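Local coordinates for Abbfa_003403 (Acinetobacter baumannii, PDB 4ZXH), which is a four-domain nonribosomal peptide synthetase that probably activates an amino acid, loads it onto its phosphopantetheine carrier, condenses it with an acyl partner and releases the product, at residues I350-R362 with E398-E410. Residues are numbered along the deposited sequence; the frame is centred on the assembly and turned at random.
Sequences INPLAQIGMFWER and EGQLDITLEMGGE. With PNS (4'-phosphopantetheine), chain B.
Phe359 lays its ring over Thr404, whose methyl CG2 sits 3.7 Å from the ring centroid and almost on the ring normal, a CH-pi contact over one face. The side-chain oxygen of Gln400 comes in at the ring's edge, OE1 lying 3.5 Å from Phe359 CZ, and the amide is held there by NE2, which bonds Ala38 O. Glu406 runs alongside Phe359, its carboxylate turned 28° from the ring, while OE2 forms a salt bridge with Lys420 on the neighbouring strand. With CG beside its backbone N (chi1 -49°), Phe359 leans across toward 403-410 and presents CE1 to the thiol sulfur of phosphopantetheine, 3.3 Å from S44. Leu401 borders the same sulfur with CD1; that methyl also packs against Gly357, and CD2 reaches Asn351.

Further up the prosthetic arm, the amide N36 donates to Asn351 OD1 at 3.0 Å. The other end of that carboxamide is held too: ND2 gives a nearly straight bond to Ala354 O, which fixes the amide's rotation and leaves OD1 facing the cofactor. Gln355 NE2 in turn bonds Asn351 O.

Behind these groups, strands 356-360 and 403-410 run parallel, 12° apart, joined by a ladder from Asp402 N to Gln355 O through Glu361 N to Met407 O. On the face away from Phe359, Ile356 lies beside Ile403 and packs on helix 255-271, and at the far end the Trp360 indole rests on Gly408 CA, 3.9 Å from its six-membered ring. Strand 403-410 continues the sheet to 414-422, and on its other edge 356-360 bonds the backbone of Ala279. Strand and loop thus line the tunnel by which the carrier domain's phosphopantetheine enters the condensation domain, a chloramphenicol acetyltransferase-like fold.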
ATOM      1  N   ILE A 350       5.687  -1.652  -5.332  1.00 20.40           N
ATOM      2  CA  ILE A 350       7.081  -2.057  -5.235  1.00 34.38           C
ATOM      3  C   ILE A 350       7.495  -2.876  -6.435  1.00 33.86           C
ATOM      4  O   ILE A 350       6.681  -3.547  -7.062  1.00 34.32           O
ATOM      5  CB  ILE A 350       7.373  -2.908  -3.969  1.00 25.52           C
ATOM      6  CG1 ILE A 350       6.534  -4.200  -3.980  1.00 27.86           C
ATOM      7  CG2 ILE A 350       7.132  -2.100  -2.711  1.00 25.17           C
ATOM      8  CD1 ILE A 350       6.831  -5.155  -2.844  1.00 22.13           C
ATOM      9  N   ASN A 351       8.777  -2.827  -6.754  1.00 35.43           N
ATOM     10  CA  ASN A 351       9.310  -3.797  -7.687  1.00 30.15           C
ATOM     11  C   ASN A 351       9.390  -5.164  -6.991  1.00 27.75           C
ATOM     12  O   ASN A 351       9.831  -5.252  -5.848  1.00 32.16           O
ATOM     13  CB  ASN A 351      10.675  -3.353  -8.200  1.00 23.80           C
ATOM     14  CG  ASN A 351      11.264  -4.343  -9.164  1.00 28.85           C
ATOM     15  OD1 ASN A 351      10.895  -4.376 -10.340  1.00 33.34           O
ATOM     16  ND2 ASN A 351      12.174  -5.176  -8.673  1.00 24.31           N
ATOM     17  N   PRO A 352       8.925  -6.226  -7.664  1.00 25.13           N
ATOM     18  CA  PRO A 352       8.896  -7.589  -7.112  1.00 23.25           C
ATOM     19  C   PRO A 352      10.248  -8.060  -6.581  1.00 28.80           C
ATOM     20  O   PRO A 352      11.251  -7.740  -7.218  1.00 29.49           O
ATOM     21  CB  PRO A 352       8.477  -8.440  -8.311  1.00 22.29           C
ATOM     22  CG  PRO A 352       7.685  -7.515  -9.161  1.00 26.05           C
ATOM     23  CD  PRO A 352       8.294  -6.145  -8.995  1.00 27.15           C
ATOM     24  N   LEU A 353      10.272  -8.781  -5.451  1.00 24.98           N
ATOM     25  CA  LEU A 353      11.491  -9.441  -4.928  1.00 34.20           C
ATOM     26  C   LEU A 353      12.618  -8.539  -4.408  1.00 37.87           C
ATOM     27  O   LEU A 353      13.239  -8.850  -3.386  1.00 40.13           O
ATOM     28  CB  LEU A 353      12.103 -10.356  -5.988  1.00 32.22           C
ATOM     29  CG  LEU A 353      11.239 -11.545  -6.371  1.00 38.81           C
ATOM     30  CD1 LEU A 353      12.049 -12.468  -7.266  1.00 43.54           C
ATOM     31  CD2 LEU A 353      10.713 -12.278  -5.125  1.00 30.99           C
ATOM     32  N   ALA A 354      12.907  -7.452  -5.115  1.00 34.91           N
ATOM     33  CA  ALA A 354      13.961  -6.527  -4.695  1.00 35.87           C
ATOM     34  C   ALA A 354      13.575  -5.072  -4.941  1.00 37.35           C
ATOM     35  O   ALA A 354      13.054  -4.728  -6.012  1.00 37.47           O
ATOM     36  CB  ALA A 354      15.260  -6.843  -5.420  1.00 23.78           C
ATOM     37  N   GLN A 355      13.847  -4.217  -3.964  1.00 22.97           N
ATOM     38  CA  GLN A 355      13.568  -2.797  -4.113  1.00 22.45           C
ATOM     39  C   GLN A 355      14.819  -1.944  -3.911  1.00 26.66           C
ATOM     40  O   GLN A 355      14.748  -0.720  -3.901  1.00 26.88           O
ATOM     41  CB  GLN A 355      12.491  -2.368  -3.130  1.00 22.54           C
ATOM     42  CG  GLN A 355      11.184  -3.138  -3.277  1.00 32.89           C
ATOM     43  CD  GLN A 355      11.150  -4.424  -2.478  1.00 30.23           C
ATOM     44  OE1 GLN A 355      11.600  -4.471  -1.325  1.00 32.10           O
ATOM     45  NE2 GLN A 355      10.626  -5.484  -3.089  1.00 28.39           N
ATOM     46  N   ILE A 356      15.951  -2.613  -3.720  1.00 23.61           N
ATOM     47  CA  ILE A 356      17.234  -1.977  -3.492  1.00 28.01           C
ATOM     48  C   ILE A 356      18.182  -2.512  -4.544  1.00 31.49           C
ATOM     49  O   ILE A 356      18.178  -3.715  -4.815  1.00 37.47           O
ATOM     50  CB  ILE A 356      17.816  -2.287  -2.086  1.00 32.89           C
ATOM     51  CG1 ILE A 356      16.750  -2.162  -1.000  1.00 35.41           C
ATOM     52  CG2 ILE A 356      19.039  -1.400  -1.787  1.00 26.31           C
ATOM     53  CD1 ILE A 356      16.163  -0.802  -0.898  1.00 46.35           C
ATOM     54  N   GLY A 357      19.004  -1.648  -5.129  1.00 25.65           N
ATOM     55  CA  GLY A 357      19.916  -2.110  -6.160  1.00 24.34           C
ATOM     56  C   GLY A 357      21.326  -1.584  -6.008  1.00 26.99           C
ATOM     57  O   GLY A 357      21.572  -0.575  -5.344  1.00 25.52           O
ATOM     58  N   MET A 358      22.264  -2.290  -6.619  1.00 25.75           N
ATOM     59  CA  MET A 358      23.603  -1.783  -6.740  1.00 26.55           C
ATOM     60  C   MET A 358      24.214  -2.141  -8.088  1.00 45.45           C
ATOM     61  O   MET A 358      24.315  -3.324  -8.430  1.00 42.53           O
ATOM     62  CB  MET A 358      24.484  -2.311  -5.629  1.00 32.32           C
ATOM     63  CG  MET A 358      25.933  -2.025  -5.942  1.00 38.12           C
ATOM     64  SD  MET A 358      27.049  -2.418  -4.628  1.00 51.71           S
ATOM     65  CE  MET A 358      28.581  -2.196  -5.506  1.00 52.99           C
ATOM     66  N   PHE A 359      24.615  -1.113  -8.844  1.00 39.20           N
ATOM     67  CA  PHE A 359      25.217  -1.302 -10.166  1.00 39.37           C
ATOM     68  C   PHE A 359      26.668  -0.969 -10.029  1.00 37.47           C
ATOM     69  O   PHE A 359      27.014   0.036  -9.412  1.00 39.28           O
ATOM     70  CB  PHE A 359      24.626  -0.391 -11.274  1.00 56.87           C
ATOM     71  CG  PHE A 359      23.124  -0.362 -11.353  1.00 65.63           C
ATOM     72  CD1 PHE A 359      22.345  -1.346 -10.776  1.00 76.52           C
ATOM     73  CD2 PHE A 359      22.491   0.666 -12.031  1.00 80.80           C
ATOM     74  CE1 PHE A 359      20.956  -1.297 -10.853  1.00 86.80           C
ATOM     75  CE2 PHE A 359      21.098   0.722 -12.122  1.00 92.40           C
ATOM     76  CZ  PHE A 359      20.330  -0.269 -11.532  1.00 93.25           C
ATOM     77  N   TRP A 360      27.525  -1.776 -10.625  1.00 38.87           N
ATOM     78  CA  TRP A 360      28.932  -1.418 -10.674  1.00 48.06           C
ATOM     79  C   TRP A 360      29.384  -1.489 -12.110  1.00 53.24           C
ATOM     80  O   TRP A 360      29.702  -2.568 -12.607  1.00 65.14           O
ATOM     81  CB  TRP A 360      29.768  -2.346  -9.803  1.00 54.79           C
ATOM     82  CG  TRP A 360      31.218  -2.046  -9.840  1.00 66.10           C
ATOM     83  CD1 TRP A 360      32.087  -2.336 -10.849  1.00 79.34           C
ATOM     84  CD2 TRP A 360      31.984  -1.413  -8.819  1.00 67.74           C
ATOM     85  NE1 TRP A 360      33.346  -1.911 -10.521  1.00 88.22           N
ATOM     86  CE2 TRP A 360      33.309  -1.338  -9.275  1.00 81.57           C
ATOM     87  CE3 TRP A 360      31.682  -0.905  -7.558  1.00 65.62           C
ATOM     88  CZ2 TRP A 360      34.327  -0.771  -8.523  1.00 85.06           C
ATOM     89  CZ3 TRP A 360      32.690  -0.342  -6.813  1.00 68.88           C
ATOM     90  CH2 TRP A 360      33.995  -0.277  -7.295  1.00 79.08           C
ATOM     91  N   GLU A 361      29.410  -0.356 -12.794  1.00 48.43           N
ATOM     92  CA  GLU A 361      29.702  -0.420 -14.209  1.00 62.76           C
ATOM     93  C   GLU A 361      30.987   0.285 -14.595  1.00 68.21           C
ATOM     94  O   GLU A 361      31.172   1.463 -14.294  1.00 69.85           O
ATOM     95  CB  GLU A 361      28.545   0.146 -15.015  1.00 69.91           C
ATOM     96  CG  GLU A 361      28.611  -0.271 -16.464  1.00 84.39           C
ATOM     97  CD  GLU A 361      27.249  -0.328 -17.112  1.00 94.31           C
ATOM     98  OE1 GLU A 361      26.260   0.116 -16.480  1.00 89.32           O
ATOM     99  OE2 GLU A 361      27.175  -0.838 -18.252  1.00101.42           O
ATOM    100  N   ARG A 362      31.872  -0.465 -15.247  1.00 65.03           N
ATOM    101  CA  ARG A 362      33.049   0.101 -15.889  1.00 72.13           C
ATOM    102  C   ARG A 362      33.206  -0.536 -17.275  1.00 77.07           C
ATOM    103  O   ARG A 362      33.406  -1.743 -17.387  1.00 80.63           O
ATOM    104  CB  ARG A 362      34.310  -0.109 -15.032  1.00 64.93           C
ATOM    105  N   GLU A 398      16.221   7.794 -13.357  1.00 21.40           N
ATOM    106  CA  GLU A 398      15.845   7.923 -11.958  1.00 20.63           C
ATOM    107  C   GLU A 398      14.506   7.255 -11.673  1.00 25.26           C
ATOM    108  O   GLU A 398      13.566   7.361 -12.465  1.00 33.42           O
ATOM    109  CB  GLU A 398      15.818   9.395 -11.551  1.00 19.82           C
ATOM    110  CG  GLU A 398      17.183  10.016 -11.609  1.00 26.09           C
ATOM    111  CD  GLU A 398      17.177  11.508 -11.363  1.00 35.11           C
ATOM    112  OE1 GLU A 398      16.203  12.173 -11.776  1.00 45.85           O
ATOM    113  OE2 GLU A 398      18.175  12.022 -10.796  1.00 25.74           O
ATOM    114  N   GLY A 399      14.441   6.547 -10.549  1.00 21.30           N
ATOM    115  CA  GLY A 399      13.199   5.970 -10.067  1.00 29.82           C
ATOM    116  C   GLY A 399      12.928   4.538 -10.489  1.00 30.23           C
ATOM    117  O   GLY A 399      11.771   4.113 -10.581  1.00 24.63           O
ATOM    118  N   GLN A 400      13.982   3.784 -10.754  1.00 19.05           N
ATOM    119  CA  GLN A 400      13.803   2.386 -11.097  1.00 18.96           C
ATOM    120  C   GLN A 400      13.429   1.600  -9.867  1.00 36.01           C
ATOM    121  O   GLN A 400      12.525   0.764  -9.910  1.00 40.70           O
ATOM    122  CB  GLN A 400      15.071   1.808 -11.714  1.00 19.20           C
ATOM    123  CG  GLN A 400      15.323   2.308 -13.111  1.00 29.68           C
ATOM    124  CD  GLN A 400      16.672   1.884 -13.610  1.00 34.07           C
ATOM    125  OE1 GLN A 400      17.410   1.193 -12.899  1.00 30.66           O
ATOM    126  NE2 GLN A 400      17.007   2.280 -14.849  1.00 24.57           N
ATOM    127  N   LEU A 401      14.128   1.891  -8.769  1.00 38.91           N
ATOM    128  CA  LEU A 401      13.937   1.195  -7.505  1.00 26.69           C
ATOM    129  C   LEU A 401      13.703   2.175  -6.372  1.00 31.27           C
ATOM    130  O   LEU A 401      13.562   3.366  -6.608  1.00 44.01           O
ATOM    131  CB  LEU A 401      15.141   0.317  -7.202  1.00 27.93           C
ATOM    132  CG  LEU A 401      15.437  -0.792  -8.214  1.00 29.12           C
ATOM    133  CD1 LEU A 401      16.723  -1.508  -7.803  1.00 21.71           C
ATOM    134  CD2 LEU A 401      14.251  -1.766  -8.315  1.00 20.59           C
ATOM    135  N   ASP A 402      13.643   1.670  -5.143  1.00 26.32           N
ATOM    136  CA  ASP A 402      13.484   2.528  -3.976  1.00 26.31           C
ATOM    137  C   ASP A 402      14.781   3.271  -3.740  1.00 26.35           C
ATOM    138  O   ASP A 402      14.788   4.477  -3.454  1.00 32.35           O
ATOM    139  CB  ASP A 402      13.108   1.722  -2.732  1.00 27.40           C
ATOM    140  CG  ASP A 402      11.650   1.317  -2.712  1.00 32.66           C
ATOM    141  OD1 ASP A 402      10.980   1.434  -3.758  1.00 42.91           O
ATOM    142  OD2 ASP A 402      11.167   0.883  -1.641  1.00 39.07           O
ATOM    143  N   ILE A 403      15.873   2.522  -3.875  1.00 22.93           N
ATOM    144  CA  ILE A 403      17.238   3.014  -3.724  1.00 23.64           C
ATOM    145  C   ILE A 403      18.121   2.296  -4.736  1.00 27.14           C
ATOM    146  O   ILE A 403      17.967   1.086  -4.942  1.00 29.99           O
ATOM    147  CB  ILE A 403      17.810   2.744  -2.310  1.00 24.90           C
ATOM    148  CG1 ILE A 403      16.982   3.405  -1.229  1.00 33.63           C
ATOM    149  CG2 ILE A 403      19.190   3.307  -2.170  1.00 25.78           C
ATOM    150  CD1 ILE A 403      17.416   2.980   0.161  1.00 31.11           C
ATOM    151  N   THR A 404      19.041   3.018  -5.365  1.00 23.52           N
ATOM    152  CA  THR A 404      20.080   2.375  -6.149  1.00 23.69           C
ATOM    153  C   THR A 404      21.440   3.032  -5.902  1.00 34.10           C
ATOM    154  O   THR A 404      21.595   4.238  -6.065  1.00 41.68           O
ATOM    155  CB  THR A 404      19.800   2.420  -7.670  1.00 22.71           C
ATOM    156  OG1 THR A 404      18.563   1.771  -7.973  1.00 31.80           O
ATOM    157  CG2 THR A 404      20.917   1.726  -8.422  1.00 23.08           C
ATOM    158  N   LEU A 405      22.421   2.225  -5.526  1.00 25.59           N
ATOM    159  CA  LEU A 405      23.805   2.668  -5.427  1.00 32.55           C
ATOM    160  C   LEU A 405      24.554   2.406  -6.740  1.00 36.08           C
ATOM    161  O   LEU A 405      24.653   1.262  -7.187  1.00 44.36           O
ATOM    162  CB  LEU A 405      24.502   1.954  -4.267  1.00 31.74           C
ATOM    163  CG  LEU A 405      25.950   2.320  -3.998  1.00 36.49           C
ATOM    164  CD1 LEU A 405      25.988   3.778  -3.593  1.00 40.04           C
ATOM    165  CD2 LEU A 405      26.498   1.441  -2.899  1.00 37.39           C
ATOM    166  N   GLU A 406      25.081   3.459  -7.360  1.00 32.07           N
ATOM    167  CA  GLU A 406      25.843   3.302  -8.599  1.00 39.18           C
ATOM    168  C   GLU A 406      27.312   3.671  -8.397  1.00 39.46           C
ATOM    169  O   GLU A 406      27.628   4.798  -8.021  1.00 43.97           O
ATOM    170  CB  GLU A 406      25.236   4.156  -9.712  1.00 39.78           C
ATOM    171  CG  GLU A 406      23.771   3.891  -9.939  1.00 45.69           C
ATOM    172  CD  GLU A 406      23.221   4.601 -11.164  1.00 63.13           C
ATOM    173  OE1 GLU A 406      23.922   5.493 -11.706  1.00 70.75           O
ATOM    174  OE2 GLU A 406      22.077   4.271 -11.575  1.00 67.00           O
ATOM    175  N   MET A 407      28.203   2.718  -8.641  1.00 42.25           N
ATOM    176  CA  MET A 407      29.637   2.933  -8.451  1.00 49.36           C
ATOM    177  C   MET A 407      30.422   2.530  -9.691  1.00 58.05           C
ATOM    178  O   MET A 407      29.843   2.125 -10.699  1.00 60.22           O
ATOM    179  CB  MET A 407      30.148   2.131  -7.259  1.00 47.66           C
ATOM    180  CG  MET A 407      29.418   2.347  -5.959  1.00 48.92           C
ATOM    181  SD  MET A 407      30.217   3.544  -4.882  1.00 48.76           S
ATOM    182  CE  MET A 407      31.866   2.869  -4.759  1.00 60.77           C
ATOM    183  N   GLY A 408      31.745   2.626  -9.601  1.00 67.59           N
ATOM    184  CA  GLY A 408      32.617   2.098 -10.637  1.00 66.22           C
ATOM    185  C   GLY A 408      33.633   3.088 -11.174  1.00 58.16           C
ATOM    186  O   GLY A 408      34.744   2.710 -11.549  1.00 62.05           O
ATOM    187  N   GLY A 409      33.252   4.357 -11.227  1.00 50.21           N
ATOM    188  CA  GLY A 409      34.153   5.390 -11.701  1.00 41.96           C
ATOM    189  C   GLY A 409      35.117   5.893 -10.635  1.00 47.21           C
ATOM    190  O   GLY A 409      34.900   5.681  -9.431  1.00 47.27           O
ATOM    191  N   GLU A 410      36.172   6.573 -11.085  1.00 35.31           N
ATOM    192  CA  GLU A 410      37.235   7.061 -10.218  1.00 37.13           C
ATOM    193  C   GLU A 410      37.722   8.401 -10.764  1.00 46.27           C
ATOM    194  O   GLU A 410      37.706   8.612 -11.975  1.00 53.98           O
ATOM    195  CB  GLU A 410      38.369   6.030 -10.149  1.00 47.80           C
ATOM    196  CG  GLU A 410      39.546   6.388  -9.257  1.00 63.03           C
ATOM    197  CD  GLU A 410      40.679   7.077 -10.009  1.00 73.98           C
ATOM    198  OE1 GLU A 410      40.653   7.081 -11.257  1.00 77.61           O
ATOM    199  OE2 GLU A 410      41.605   7.610  -9.353  1.00 79.00           O
TER
HETATM  200  O23 PNS B1401       4.989  -9.015 -12.163  1.00 28.78           O
HETATM  201  P24 PNS B1401       5.402  -9.726 -13.425  1.00 28.70           P
HETATM  202  O25 PNS B1401       5.255 -11.222 -13.485  1.00 28.18           O
HETATM  203  O27 PNS B1401       6.965  -9.374 -13.613  1.00 38.06           O
HETATM  204  C28 PNS B1401       7.402  -8.019 -13.644  1.00 36.72           C
HETATM  205  C29 PNS B1401       8.899  -7.993 -13.896  1.00 39.68           C
HETATM  206  C30 PNS B1401       9.109  -8.736 -15.217  1.00 38.81           C
HETATM  207  C31 PNS B1401       9.618  -8.706 -12.750  1.00 37.31           C
HETATM  208  C32 PNS B1401       9.383  -6.536 -13.952  1.00 36.28           C
HETATM  209  O33 PNS B1401       8.784  -5.845 -12.844  1.00 31.14           O
HETATM  210  C34 PNS B1401      10.897  -6.467 -13.916  1.00 36.04           C
HETATM  211  O35 PNS B1401      11.598  -6.971 -14.793  1.00 32.67           O
HETATM  212  N36 PNS B1401      11.473  -5.830 -12.906  1.00 29.27           N
HETATM  213  C37 PNS B1401      12.917  -5.712 -12.782  1.00 25.61           C
HETATM  214  C38 PNS B1401      13.260  -4.223 -12.779  1.00 31.38           C
HETATM  215  C39 PNS B1401      14.596  -4.014 -13.424  0.50 37.97           C
HETATM  216  O40 PNS B1401      14.938  -4.686 -14.386  0.50 45.27           O
HETATM  217  N41 PNS B1401      15.326  -3.065 -12.855  0.50 35.69           N
HETATM  218  C42 PNS B1401      16.644  -2.612 -13.229  0.50 33.92           C
HETATM  219  C43 PNS B1401      17.039  -1.789 -12.020  0.50 32.12           C
HETATM  220  S44 PNS B1401      18.055  -2.832 -10.965  0.50 61.73           S